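Local atomic coordinates of uncharacterized protein (PDB entry 4L3U), a protein that is of unknown function, an all-helical member of a family of domains without an assigned role, from Acinetobacter baumannii. Residues Q53-T58 with A102-S107; Q21-F26 with L109-L114; E76-L81 with E118-K123. One frame throughout, in Å; residues are numbered along the deposited sequence.

Contact 1 (Q53-T58 with A102-S107); sequences QKVADT and ATTFES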
ATOM      1  N   GLN A  53       2.154   2.636  -9.784  1.00 35.77           N
ATOM      2  CA  GLN A  53       2.745   1.398 -10.278  1.00 36.51           C
ATOM      3  C   GLN A  53       3.202   0.506  -9.123  1.00 30.86           C
ATOM      4  O   GLN A  53       2.952  -0.696  -9.122  1.00 31.66           O
ATOM      5  CB  GLN A  53       3.919   1.705 -11.211  1.00 42.10           C
ATOM      6  CG  GLN A  53       4.681   0.477 -11.685  1.00 49.58           C
ATOM      7  CD  GLN A  53       3.810  -0.499 -12.461  1.00 56.63           C
ATOM      8  OE1 GLN A  53       2.728  -0.148 -12.935  1.00 58.83           O
ATOM      9  NE2 GLN A  53       4.282  -1.738 -12.594  1.00 57.84           N
ATOM     10  N   LYS A  54       3.885   1.100  -8.148  1.00 27.55           N
ATOM     11  CA  LYS A  54       4.322   0.376  -6.958  1.00 27.18           C
ATOM     12  C   LYS A  54       3.130  -0.211  -6.201  1.00 25.05           C
ATOM     13  O   LYS A  54       3.201  -1.314  -5.662  1.00 23.72           O
ATOM     14  CB  LYS A  54       5.105   1.307  -6.034  1.00 28.96           C
ATOM     15  CG  LYS A  54       6.408   1.836  -6.622  1.00 33.25           C
ATOM     16  CD  LYS A  54       7.555   0.848  -6.456  1.00 35.76           C
ATOM     17  CE  LYS A  54       8.896   1.477  -6.826  1.00 36.84           C
ATOM     18  NZ  LYS A  54      10.049   0.577  -6.536  1.00 37.71           N
ATOM     19  N   VAL A  55       2.031   0.536  -6.166  1.00 26.45           N
ATOM     20  CA  VAL A  55       0.805   0.069  -5.525  1.00 25.45           C
ATOM     21  C   VAL A  55       0.223  -1.065  -6.348  1.00 23.96           C
ATOM     22  O   VAL A  55      -0.250  -2.058  -5.804  1.00 25.37           O
ATOM     23  CB  VAL A  55      -0.246   1.212  -5.389  1.00 30.28           C
ATOM     24  CG1 VAL A  55      -1.592   0.678  -4.900  1.00 27.69           C
ATOM     25  CG2 VAL A  55       0.259   2.286  -4.447  1.00 31.17           C
ATOM     26  N   ALA A  56       0.256  -0.903  -7.664  1.00 23.75           N
ATOM     27  CA  ALA A  56      -0.247  -1.921  -8.566  1.00 23.35           C
ATOM     28  C   ALA A  56       0.560  -3.202  -8.401  1.00 24.43           C
ATOM     29  O   ALA A  56       0.007  -4.296  -8.463  1.00 25.82           O
ATOM     30  CB  ALA A  56      -0.185  -1.430 -10.001  1.00 24.43           C
ATOM     31  N   ASP A  57       1.863  -3.063  -8.178  1.00 23.74           N
ATOM     32  CA  ASP A  57       2.739  -4.221  -8.014  1.00 23.83           C
ATOM     33  C   ASP A  57       2.348  -5.038  -6.784  1.00 24.36           C
ATOM     34  O   ASP A  57       2.309  -6.265  -6.835  1.00 27.07           O
ATOM     35  CB  ASP A  57       4.210  -3.800  -7.906  1.00 24.93           C
ATOM     36  CG  ASP A  57       4.734  -3.143  -9.172  1.00 30.33           C
ATOM     37  OD1 ASP A  57       4.181  -3.398 -10.259  1.00 32.37           O
ATOM     38  OD2 ASP A  57       5.713  -2.372  -9.082  1.00 34.28           O
ATOM     39  N   THR A  58       2.062  -4.358  -5.679  1.00 23.79           N
ATOM     40  CA  THR A  58       1.664  -5.030  -4.450  1.00 20.03           C
ATOM     41  C   THR A  58       0.292  -5.676  -4.600  1.00 21.74           C
ATOM     42  O   THR A  58       0.059  -6.775  -4.109  1.00 22.99           O
ATOM     43  CB  THR A  58       1.634  -4.052  -3.272  1.00 19.70           C
ATOM     44  OG1 THR A  58       2.917  -3.432  -3.137  1.00 24.93           O
ATOM     45  CG2 THR A  58       1.286  -4.777  -1.980  1.00 19.38           C
ATOM     46  N   ALA A 102       0.484   5.402   3.089  1.00 28.36           N
ATOM     47  CA  ALA A 102       0.059   4.620   4.241  1.00 26.58           C
ATOM     48  C   ALA A 102      -1.444   4.367   4.191  1.00 28.13           C
ATOM     49  O   ALA A 102      -1.895   3.246   4.399  1.00 31.15           O
ATOM     50  CB  ALA A 102       0.433   5.333   5.525  1.00 25.15           C
ATOM     51  N   THR A 103      -2.212   5.415   3.914  1.00 28.51           N
ATOM     52  CA  THR A 103      -3.660   5.301   3.805  1.00 30.10           C
ATOM     53  C   THR A 103      -4.026   4.316   2.700  1.00 30.67           C
ATOM     54  O   THR A 103      -4.935   3.503   2.856  1.00 31.71           O
ATOM     55  CB  THR A 103      -4.294   6.679   3.510  1.00 34.08           C
ATOM     56  OG1 THR A 103      -4.089   7.547   4.632  1.00 36.32           O
ATOM     57  CG2 THR A 103      -5.792   6.560   3.237  1.00 35.97           C
ATOM     58  N   THR A 104      -3.311   4.399   1.583  1.00 32.10           N
ATOM     59  CA  THR A 104      -3.545   3.516   0.446  1.00 30.23           C
ATOM     60  C   THR A 104      -3.283   2.060   0.832  1.00 28.27           C
ATOM     61  O   THR A 104      -4.053   1.171   0.479  1.00 27.35           O
ATOM     62  CB  THR A 104      -2.663   3.924  -0.762  1.00 29.11           C
ATOM     63  OG1 THR A 104      -3.014   5.247  -1.182  1.00 29.28           O
ATOM     64  CG2 THR A 104      -2.839   2.966  -1.936  1.00 28.01           C
ATOM     65  N   PHE A 105      -2.205   1.820   1.571  1.00 28.61           N
ATOM     66  CA  PHE A 105      -1.862   0.465   1.994  1.00 29.21           C
ATOM     67  C   PHE A 105      -2.782  -0.039   3.099  1.00 32.96           C
ATOM     68  O   PHE A 105      -2.912  -1.245   3.300  1.00 35.22           O
ATOM     69  CB  PHE A 105      -0.406   0.397   2.454  1.00 29.26           C
ATOM     70  CG  PHE A 105       0.553  -0.006   1.368  1.00 34.05           C
ATOM     71  CD1 PHE A 105       0.932   0.897   0.391  1.00 35.22           C
ATOM     72  CD2 PHE A 105       1.071  -1.291   1.320  1.00 35.31           C
ATOM     73  CE1 PHE A 105       1.811   0.527  -0.613  1.00 34.31           C
ATOM     74  CE2 PHE A 105       1.952  -1.665   0.318  1.00 34.65           C
ATOM     75  CZ  PHE A 105       2.320  -0.756  -0.648  1.00 33.94           C
ATOM     76  N   GLU A 106      -3.414   0.883   3.820  1.00 31.96           N
ATOM     77  CA  GLU A 106      -4.367   0.506   4.853  1.00 32.79           C
ATOM     78  C   GLU A 106      -5.575  -0.138   4.197  1.00 31.08           C
ATOM     79  O   GLU A 106      -6.218  -1.007   4.778  1.00 32.71           O
ATOM     80  CB  GLU A 106      -4.792   1.723   5.674  1.00 37.97           C
ATOM     81  CG  GLU A 106      -3.822   2.093   6.786  1.00 43.44           C
ATOM     82  CD  GLU A 106      -4.223   3.362   7.525  1.00 52.50           C
ATOM     83  OE1 GLU A 106      -5.092   4.107   7.022  1.00 55.30           O
ATOM     84  OE2 GLU A 106      -3.670   3.614   8.617  1.00 56.94           O
ATOM     85  N   SER A 107      -5.872   0.289   2.973  1.00 28.57           N
ATOM     86  CA  SER A 107      -6.994  -0.265   2.227  1.00 27.69           C
ATOM     87  C   SER A 107      -6.759  -1.742   1.938  1.00 27.98           C
ATOM     88  O   SER A 107      -7.698  -2.532   1.943  1.00 28.95           O
ATOM     89  CB  SER A 107      -7.208   0.506   0.925  1.00 30.28           C
ATOM     90  OG  SER A 107      -7.490   1.872   1.182  1.00 31.49           O
TER
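Helices 45-68 and 95-112 run nearly parallel here, their segments Gln53-Thr58 and Ala102-Ser107 crossing at -21° with axes 11.4 Å apart and Val55 set against Phe105. At that spacing the two backbones do not touch, and four buried side chains bridge the gap. Val55 and Thr104 meet through methyl groups: CG2 of Thr104 reaches to 3.9 Å from CG1 of Val55 and sits almost as near its CG2, so it rests against the fork of the valine. A chi1 of -62° sets OG1 of Thr104 beside the backbone N and leaves CG2 anti to it; OG1 is hydrogen-bonded to the carbonyl of Gln100 in its own helix. One turn along, Thr58 and the ring of Phe105 reach toward each other across the gap. The far end of the ring meets both branches of the threonine: CZ of Phe105 lies 3.7 Å from OG1 of Thr58, and CE2 of Phe105 lies 3.9 Å from CG2 of Thr58. Both Val55 CG2 and Thr58 OG1 come to the ring at a slant. Beyond the two segments the ring of Phe105 also reaches Leu81 and Ile85 of helix 74-86 and makes an edge-to-face pair with Phe108, and its CB touches Leu121 of helix 120-134; Val55 and Thr104 both also touch Phe26 of helix 14-27. The contact joins two helices in the middle of an all-helical bundle. Thr104 brings only its methyl, whereas Thr58 lays both hydroxyl oxygen and methyl against the ring, so cohesion across this pair rests on van der Waals packing, with no polar bond between the segments.

Contact 2 (Q21-F26 with L109-L114); sequences QQLEKF and LDIVGL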
ATOM      1  N   GLN A  21     -11.280  -9.613  -7.168  1.00 35.36           N
ATOM      2  CA  GLN A  21     -11.986  -8.573  -7.917  1.00 37.00           C
ATOM      3  C   GLN A  21     -11.726  -7.203  -7.304  1.00 35.43           C
ATOM      4  O   GLN A  21     -11.567  -6.212  -8.018  1.00 35.20           O
ATOM      5  CB  GLN A  21     -13.490  -8.855  -7.960  1.00 39.18           C
ATOM      6  CG  GLN A  21     -13.868 -10.055  -8.810  1.00 40.17           C
ATOM      7  N   GLN A  22     -11.687  -7.152  -5.977  1.00 34.36           N
ATOM      8  CA  GLN A  22     -11.392  -5.912  -5.272  1.00 34.42           C
ATOM      9  C   GLN A  22      -9.984  -5.428  -5.606  1.00 30.05           C
ATOM     10  O   GLN A  22      -9.759  -4.240  -5.827  1.00 30.11           O
ATOM     11  CB  GLN A  22     -11.502  -6.117  -3.764  1.00 36.87           C
ATOM     12  CG  GLN A  22     -12.890  -6.448  -3.258  1.00 41.46           C
ATOM     13  CD  GLN A  22     -12.932  -6.525  -1.744  1.00 44.40           C
ATOM     14  OE1 GLN A  22     -12.649  -7.567  -1.153  1.00 44.38           O
ATOM     15  NE2 GLN A  22     -13.263  -5.409  -1.108  1.00 46.53           N
ATOM     16  N   LEU A  23      -9.041  -6.363  -5.636  1.00 28.26           N
ATOM     17  CA  LEU A  23      -7.640  -6.048  -5.895  1.00 29.51           C
ATOM     18  C   LEU A  23      -7.419  -5.579  -7.326  1.00 31.78           C
ATOM     19  O   LEU A  23      -6.625  -4.675  -7.576  1.00 32.79           O
ATOM     20  CB  LEU A  23      -6.765  -7.275  -5.626  1.00 27.98           C
ATOM     21  CG  LEU A  23      -6.629  -7.689  -4.160  1.00 25.53           C
ATOM     22  CD1 LEU A  23      -6.047  -9.085  -4.048  1.00 24.21           C
ATOM     23  CD2 LEU A  23      -5.767  -6.686  -3.406  1.00 24.37           C
ATOM     24  N   GLU A  24      -8.113  -6.210  -8.264  1.00 34.68           N
ATOM     25  CA  GLU A  24      -8.000  -5.848  -9.668  1.00 35.53           C
ATOM     26  C   GLU A  24      -8.485  -4.422  -9.889  1.00 33.83           C
ATOM     27  O   GLU A  24      -7.855  -3.643 -10.605  1.00 33.83           O
ATOM     28  CB  GLU A  24      -8.810  -6.818 -10.526  1.00 38.95           C
ATOM     29  CG  GLU A  24      -8.256  -8.237 -10.546  1.00 42.56           C
ATOM     30  CD  GLU A  24      -7.023  -8.389 -11.420  1.00 47.61           C
ATOM     31  OE1 GLU A  24      -6.539  -7.372 -11.962  1.00 48.48           O
ATOM     32  OE2 GLU A  24      -6.536  -9.532 -11.567  1.00 50.34           O
ATOM     33  N   LYS A  25      -9.611  -4.087  -9.269  1.00 32.94           N
ATOM     34  CA  LYS A  25     -10.175  -2.754  -9.384  1.00 33.68           C
ATOM     35  C   LYS A  25      -9.238  -1.765  -8.710  1.00 33.37           C
ATOM     36  O   LYS A  25      -8.892  -0.734  -9.282  1.00 35.55           O
ATOM     37  CB  LYS A  25     -11.560  -2.708  -8.740  1.00 35.72           C
ATOM     38  CG  LYS A  25     -12.241  -1.353  -8.820  1.00 37.82           C
ATOM     39  N   PHE A  26      -8.814  -2.103  -7.497  1.00 31.42           N
ATOM     40  CA  PHE A  26      -7.914  -1.263  -6.722  1.00 30.68           C
ATOM     41  C   PHE A  26      -6.626  -0.979  -7.481  1.00 32.35           C
ATOM     42  O   PHE A  26      -6.111   0.132  -7.460  1.00 34.44           O
ATOM     43  CB  PHE A  26      -7.589  -1.943  -5.394  1.00 30.96           C
ATOM     44  CG  PHE A  26      -6.922  -1.040  -4.400  1.00 32.13           C
ATOM     45  CD1 PHE A  26      -7.649  -0.067  -3.740  1.00 32.88           C
ATOM     46  CD2 PHE A  26      -5.573  -1.163  -4.122  1.00 30.21           C
ATOM     47  CE1 PHE A  26      -7.044   0.769  -2.820  1.00 31.53           C
ATOM     48  CE2 PHE A  26      -4.964  -0.329  -3.203  1.00 27.88           C
ATOM     49  CZ  PHE A  26      -5.702   0.636  -2.551  1.00 28.23           C
ATOM     50  N   LEU A 109      -5.236  -3.785   3.915  1.00 26.48           N
ATOM     51  CA  LEU A 109      -5.558  -4.471   5.158  1.00 26.97           C
ATOM     52  C   LEU A 109      -7.040  -4.816   5.193  1.00 28.10           C
ATOM     53  O   LEU A 109      -7.420  -5.939   5.526  1.00 29.30           O
ATOM     54  CB  LEU A 109      -5.197  -3.606   6.366  1.00 26.05           C
ATOM     55  CG  LEU A 109      -3.717  -3.283   6.581  1.00 25.23           C
ATOM     56  CD1 LEU A 109      -3.553  -2.434   7.821  1.00 23.02           C
ATOM     57  CD2 LEU A 109      -2.891  -4.543   6.704  1.00 24.19           C
ATOM     58  N   ASP A 110      -7.868  -3.846   4.823  1.00 27.83           N
ATOM     59  CA  ASP A 110      -9.310  -4.036   4.811  0.50 28.92           C
ATOM     60  C   ASP A 110      -9.701  -5.092   3.783  1.00 29.23           C
ATOM     61  O   ASP A 110     -10.524  -5.961   4.063  1.00 31.95           O
ATOM     62  CB  ASP A 110     -10.018  -2.714   4.511  0.50 30.68           C
ATOM     63  CG  ASP A 110      -9.878  -1.710   5.639  0.50 29.88           C
ATOM     64  OD1 ASP A 110      -9.988  -2.116   6.814  0.50 30.44           O
ATOM     65  OD2 ASP A 110      -9.654  -0.517   5.350  0.50 29.27           O
ATOM     66  N   ILE A 111      -9.098  -5.023   2.599  1.00 26.91           N
ATOM     67  CA  ILE A 111      -9.410  -5.965   1.524  1.00 27.83           C
ATOM     68  C   ILE A 111      -9.093  -7.417   1.901  1.00 26.75           C
ATOM     69  O   ILE A 111      -9.954  -8.288   1.789  1.00 28.46           O
ATOM     70  CB  ILE A 111      -8.683  -5.583   0.203  1.00 25.97           C
ATOM     71  CG1 ILE A 111      -9.230  -4.257  -0.323  1.00 29.14           C
ATOM     72  CG2 ILE A 111      -8.860  -6.673  -0.867  1.00 23.64           C
ATOM     73  CD1 ILE A 111      -8.432  -3.657  -1.454  1.00 29.73           C
ATOM     74  N   VAL A 112      -7.864  -7.676   2.343  1.00 25.29           N
ATOM     75  CA  VAL A 112      -7.417  -9.044   2.617  1.00 26.58           C
ATOM     76  C   VAL A 112      -7.771  -9.512   4.026  1.00 29.09           C
ATOM     77  O   VAL A 112      -7.400 -10.613   4.431  1.00 30.16           O
ATOM     78  CB  VAL A 112      -5.890  -9.199   2.419  1.00 23.90           C
ATOM     79  CG1 VAL A 112      -5.485  -8.744   1.024  1.00 22.39           C
ATOM     80  CG2 VAL A 112      -5.115  -8.432   3.489  1.00 23.37           C
ATOM     81  N   GLY A 113      -8.462  -8.666   4.780  1.00 31.53           N
ATOM     82  CA  GLY A 113      -8.919  -9.032   6.107  1.00 30.99           C
ATOM     83  C   GLY A 113      -7.798  -9.147   7.116  1.00 30.00           C
ATOM     84  O   GLY A 113      -7.845  -9.984   8.013  1.00 31.10           O
ATOM     85  N   LEU A 114      -6.789  -8.300   6.966  1.00 30.57           N
ATOM     86  CA  LEU A 114      -5.676  -8.265   7.899  1.00 30.68           C
ATOM     87  C   LEU A 114      -5.906  -7.121   8.872  1.00 32.09           C
ATOM     88  O   LEU A 114      -6.140  -5.989   8.461  1.00 32.66           O
ATOM     89  CB  LEU A 114      -4.370  -8.061   7.139  1.00 30.64           C
ATOM     90  CG  LEU A 114      -3.085  -8.345   7.911  1.00 30.90           C
ATOM     91  CD1 LEU A 114      -3.002  -9.799   8.326  1.00 29.67           C
ATOM     92  CD2 LEU A 114      -1.901  -7.974   7.056  1.00 30.99           C
TER
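The ring of Phe26 takes Ile111 over one face: CD1 of the isoleucine stands 4.2 Å above the ring plane, displaced toward the rim, and its nearest ring atom is CG. Around the same ring, Phe108 makes an edge-to-face pair and His31 meets it with the planes at about 50°. This is helix-to-helix packing in an all-helical bundle, where helix 14-27 lies against the C-terminal end of helix 95-112, and Ile111 is the side chain through which the second segment does its touching. Its two branches divide the work. The longer one, CG1 to CD1, goes to the phenylalanine; chi1 of -66° puts CG1 beside the backbone N and CG2 anti to it, and CG2 turns to the preceding turn of the first helix. There it lies 4.0 Å from CD2 of Leu23, which it crosses at a slant, and equally far from CB of Gln22. The glutamine and isoleucine side chains pass alongside one another, each heading for the other's helix, with the glutamine chain extended beyond CG so that its amide group is carried along the isoleucine. Leu23 has further company on its inner side, touching Phe62 and Ile63 of helix 45-68 as well as Phe108, so the packing deepens from the partly exposed Gln22 toward the buried leucine. Shortly after Ile111 the chain leaves the helix in a Schellman motif: Gly113 takes a positive phi of 70°, N of Leu114 is hydrogen-bonded to O of Leu109 at 2.8 Å, and a weak bond runs from N of Gly113 to O of Asp110. On the outer margin, OE1 of Gln22 comes to 3.9 Å from CG2 of Ile111, an oxygen resting on a methyl group.

Contact 3 (E76-L81 with E118-K123); sequences ELLQVL and EGILNK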
ATOM      1  N   GLU A  76       1.205 -14.749   5.732  1.00 23.21           N
ATOM      2  CA  GLU A  76       1.434 -14.663   4.294  1.00 22.64           C
ATOM      3  C   GLU A  76       1.007 -13.309   3.767  1.00 22.86           C
ATOM      4  O   GLU A  76       1.741 -12.659   3.029  1.00 25.63           O
ATOM      5  CB  GLU A  76       0.660 -15.756   3.559  1.00 24.45           C
ATOM      6  CG  GLU A  76       1.265 -17.138   3.710  1.00 27.88           C
ATOM      7  CD  GLU A  76       0.322 -18.246   3.281  1.00 30.01           C
ATOM      8  OE1 GLU A  76      -0.779 -17.938   2.786  1.00 32.65           O
ATOM      9  OE2 GLU A  76       0.683 -19.431   3.439  1.00 32.22           O
ATOM     10  N   LEU A  77      -0.189 -12.890   4.150  1.00 22.48           N
ATOM     11  CA  LEU A  77      -0.710 -11.602   3.727  1.00 23.21           C
ATOM     12  C   LEU A  77       0.170 -10.463   4.235  1.00 24.01           C
ATOM     13  O   LEU A  77       0.349  -9.461   3.549  1.00 26.66           O
ATOM     14  CB  LEU A  77      -2.141 -11.428   4.230  1.00 22.48           C
ATOM     15  CG  LEU A  77      -3.162 -12.420   3.673  1.00 20.52           C
ATOM     16  CD1 LEU A  77      -4.448 -12.332   4.473  1.00 22.88           C
ATOM     17  CD2 LEU A  77      -3.420 -12.162   2.200  1.00 20.61           C
ATOM     18  N   LEU A  78       0.727 -10.622   5.431  1.00 22.73           N
ATOM     19  CA  LEU A  78       1.536  -9.569   6.035  1.00 21.36           C
ATOM     20  C   LEU A  78       2.876  -9.413   5.333  1.00 20.26           C
ATOM     21  O   LEU A  78       3.376  -8.304   5.185  1.00 24.23           O
ATOM     22  CB  LEU A  78       1.766  -9.852   7.520  1.00 23.23           C
ATOM     23  CG  LEU A  78       2.571  -8.798   8.292  1.00 23.01           C
ATOM     24  CD1 LEU A  78       1.859  -7.454   8.298  1.00 22.71           C
ATOM     25  CD2 LEU A  78       2.843  -9.268   9.713  1.00 22.87           C
ATOM     26  N   GLN A  79       3.465 -10.520   4.905  1.00 21.40           N
ATOM     27  CA  GLN A  79       4.741 -10.451   4.210  1.00 25.04           C
ATOM     28  C   GLN A  79       4.605  -9.756   2.861  1.00 24.17           C
ATOM     29  O   GLN A  79       5.477  -8.986   2.469  1.00 22.74           O
ATOM     30  CB  GLN A  79       5.335 -11.843   4.017  1.00 27.38           C
ATOM     31  CG  GLN A  79       6.621 -11.829   3.218  1.00 32.77           C
ATOM     32  CD  GLN A  79       7.363 -13.146   3.278  1.00 40.72           C
ATOM     33  OE1 GLN A  79       7.333 -13.844   4.292  1.00 46.29           O
ATOM     34  NE2 GLN A  79       8.035 -13.493   2.191  1.00 42.15           N
ATOM     35  N   VAL A  80       3.519 -10.035   2.150  1.00 24.87           N
ATOM     36  CA  VAL A  80       3.257  -9.384   0.872  1.00 24.23           C
ATOM     37  C   VAL A  80       3.099  -7.883   1.088  1.00 22.91           C
ATOM     38  O   VAL A  80       3.578  -7.074   0.295  1.00 22.97           O
ATOM     39  CB  VAL A  80       1.990  -9.951   0.200  1.00 24.38           C
ATOM     40  CG1 VAL A  80       1.624  -9.150  -1.048  1.00 24.36           C
ATOM     41  CG2 VAL A  80       2.191 -11.417  -0.148  1.00 24.73           C
ATOM     42  N   LEU A  81       2.420  -7.520   2.169  1.00 22.63           N
ATOM     43  CA  LEU A  81       2.250  -6.119   2.529  1.00 23.14           C
ATOM     44  C   LEU A  81       3.608  -5.476   2.825  1.00 24.89           C
ATOM     45  O   LEU A  81       3.939  -4.427   2.270  1.00 24.54           O
ATOM     46  CB  LEU A  81       1.337  -6.001   3.749  1.00 22.25           C
ATOM     47  CG  LEU A  81       0.887  -4.590   4.135  1.00 23.58           C
ATOM     48  CD1 LEU A  81      -0.285  -4.152   3.277  1.00 24.05           C
ATOM     49  CD2 LEU A  81       0.527  -4.530   5.610  1.00 24.52           C
ATOM     50  N   GLU A 118       1.340  -4.725  12.068  1.00 24.98           N
ATOM     51  CA  GLU A 118       2.359  -5.011  13.075  1.00 24.98           C
ATOM     52  C   GLU A 118       3.334  -3.859  13.229  1.00 25.04           C
ATOM     53  O   GLU A 118       4.527  -4.066  13.442  1.00 25.85           O
ATOM     54  CB  GLU A 118       3.123  -6.280  12.714  1.00 27.14           C
ATOM     55  CG  GLU A 118       2.254  -7.510  12.613  1.00 28.92           C
ATOM     56  CD  GLU A 118       1.681  -7.929  13.950  1.00 29.24           C
ATOM     57  OE1 GLU A 118       2.110  -7.376  14.984  1.00 28.97           O
ATOM     58  OE2 GLU A 118       0.804  -8.814  13.964  1.00 29.89           O
ATOM     59  N   GLY A 119       2.814  -2.646  13.105  1.00 26.25           N
ATOM     60  CA  GLY A 119       3.603  -1.443  13.285  1.00 27.99           C
ATOM     61  C   GLY A 119       4.521  -1.121  12.115  1.00 28.80           C
ATOM     62  O   GLY A 119       5.340  -0.203  12.197  1.00 29.44           O
ATOM     63  N   ILE A 120       4.381  -1.863  11.021  1.00 27.08           N
ATOM     64  CA  ILE A 120       5.252  -1.685   9.862  1.00 26.64           C
ATOM     65  C   ILE A 120       4.970  -0.366   9.140  1.00 25.48           C
ATOM     66  O   ILE A 120       5.894   0.323   8.709  1.00 25.66           O
ATOM     67  CB  ILE A 120       5.117  -2.874   8.873  1.00 30.50           C
ATOM     68  CG1 ILE A 120       5.668  -4.155   9.508  1.00 27.51           C
ATOM     69  CG2 ILE A 120       5.857  -2.590   7.556  1.00 32.46           C
ATOM     70  CD1 ILE A 120       5.382  -5.414   8.711  1.00 24.37           C
ATOM     71  N   LEU A 121       3.697  -0.016   9.006  1.00 26.06           N
ATOM     72  CA  LEU A 121       3.320   1.200   8.294  1.00 28.24           C
ATOM     73  C   LEU A 121       3.734   2.477   9.027  1.00 27.90           C
ATOM     74  O   LEU A 121       4.171   3.431   8.395  1.00 29.58           O
ATOM     75  CB  LEU A 121       1.816   1.217   8.023  1.00 29.33           C
ATOM     76  CG  LEU A 121       1.306   0.181   7.017  1.00 29.22           C
ATOM     77  CD1 LEU A 121      -0.213   0.198   6.956  1.00 32.43           C
ATOM     78  CD2 LEU A 121       1.894   0.430   5.640  1.00 28.10           C
ATOM     79  N   ASN A 122       3.594   2.508  10.348  1.00 27.18           N
ATOM     80  CA  ASN A 122       4.042   3.668  11.108  1.00 27.97           C
ATOM     81  C   ASN A 122       5.558   3.819  11.073  1.00 27.70           C
ATOM     82  O   ASN A 122       6.077   4.933  10.990  1.00 26.01           O
ATOM     83  CB  ASN A 122       3.569   3.588  12.560  1.00 33.22           C
ATOM     84  CG  ASN A 122       2.136   4.062  12.739  1.00 37.28           C
ATOM     85  OD1 ASN A 122       1.630   4.875  11.965  1.00 37.52           O
ATOM     86  ND2 ASN A 122       1.478   3.553  13.772  1.00 39.85           N
ATOM     87  N   LYS A 123       6.266   2.693  11.141  1.00 28.80           N
ATOM     88  CA  LYS A 123       7.725   2.705  11.134  1.00 30.67           C
ATOM     89  C   LYS A 123       8.228   3.254   9.809  1.00 30.08           C
ATOM     90  O   LYS A 123       9.254   3.927   9.746  1.00 31.72           O
ATOM     91  CB  LYS A 123       8.275   1.294  11.368  1.00 32.39           C
ATOM     92  CG  LYS A 123       9.791   1.220  11.370  1.00 37.88           C
ATOM     93  CD  LYS A 123      10.287  -0.117  11.887  1.00 41.91           C
ATOM     94  CE  LYS A 123      11.804  -0.181  11.875  1.00 45.57           C
ATOM     95  NZ  LYS A 123      12.316  -1.442  12.480  1.00 48.27           N
TER
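Leu78 spreads its two methyl groups over one residue of the loop leading into the last helix and one in its first turn, CD2 over the aliphatic part of Glu118 and CD1 against Ile120. The first approach is close: CD2 of Leu78 is 3.4 Å from CG of Glu118, and the two side chains cross at about a right angle. With CG anti to the backbone N (chi1 -178°), the leucine extends from helix 74-86 toward the incoming chain. Glu118 bends at chi2 (-67°), which carries its carboxylate off the line of CB and CG, and it is the CG methylene that meets the leucine. The second approach is looser and oblique, CD1 of Leu78 lying 4.1 Å from CD1 of Ile120 at the end of the isoleucine's longer branch. Between the two partners Gly119 holds the N-cap position of helix 120-134, with positive phi, and Glu118 before it also has positive phi. The N of Glu118 is hydrogen-bonded to OG of Ser116, so the lead-in is tied to its own chain. Further along, Ile120 continues onto Ala82 and Ile85, while Leu78 also touches Leu114. Carbon alone mediates the touching of this surface contact, so the start of helix 120-134 is held to helix 74-86 here by hydrophobic and van der Waals packing, with the charged end of Glu118 taking no part in the contact.

Overall arrangement
The centre of contact 1 lies about 2 Å from the centre of the chain, with contacts 2 and 3 farther out; it is about 10 Å from the centre of contact 2 and about 12 Å from that of contact 3, and the centres of the latter two are about 15 Å apart. Contacts 1 and 2 share helix 95-112, which meets helix 45-68 and then helix 14-27. Contact 3 joins helices 74-86 and 120-134. Along the chain contact 2 spans contact 1, while contact 3 alternates with both. Phe26 touches Val55, Leu81 touches both Phe105 and Leu109, and Leu121 touches Phe105, so side chains of all five helices are linked through the neighbourhood of the three contacts.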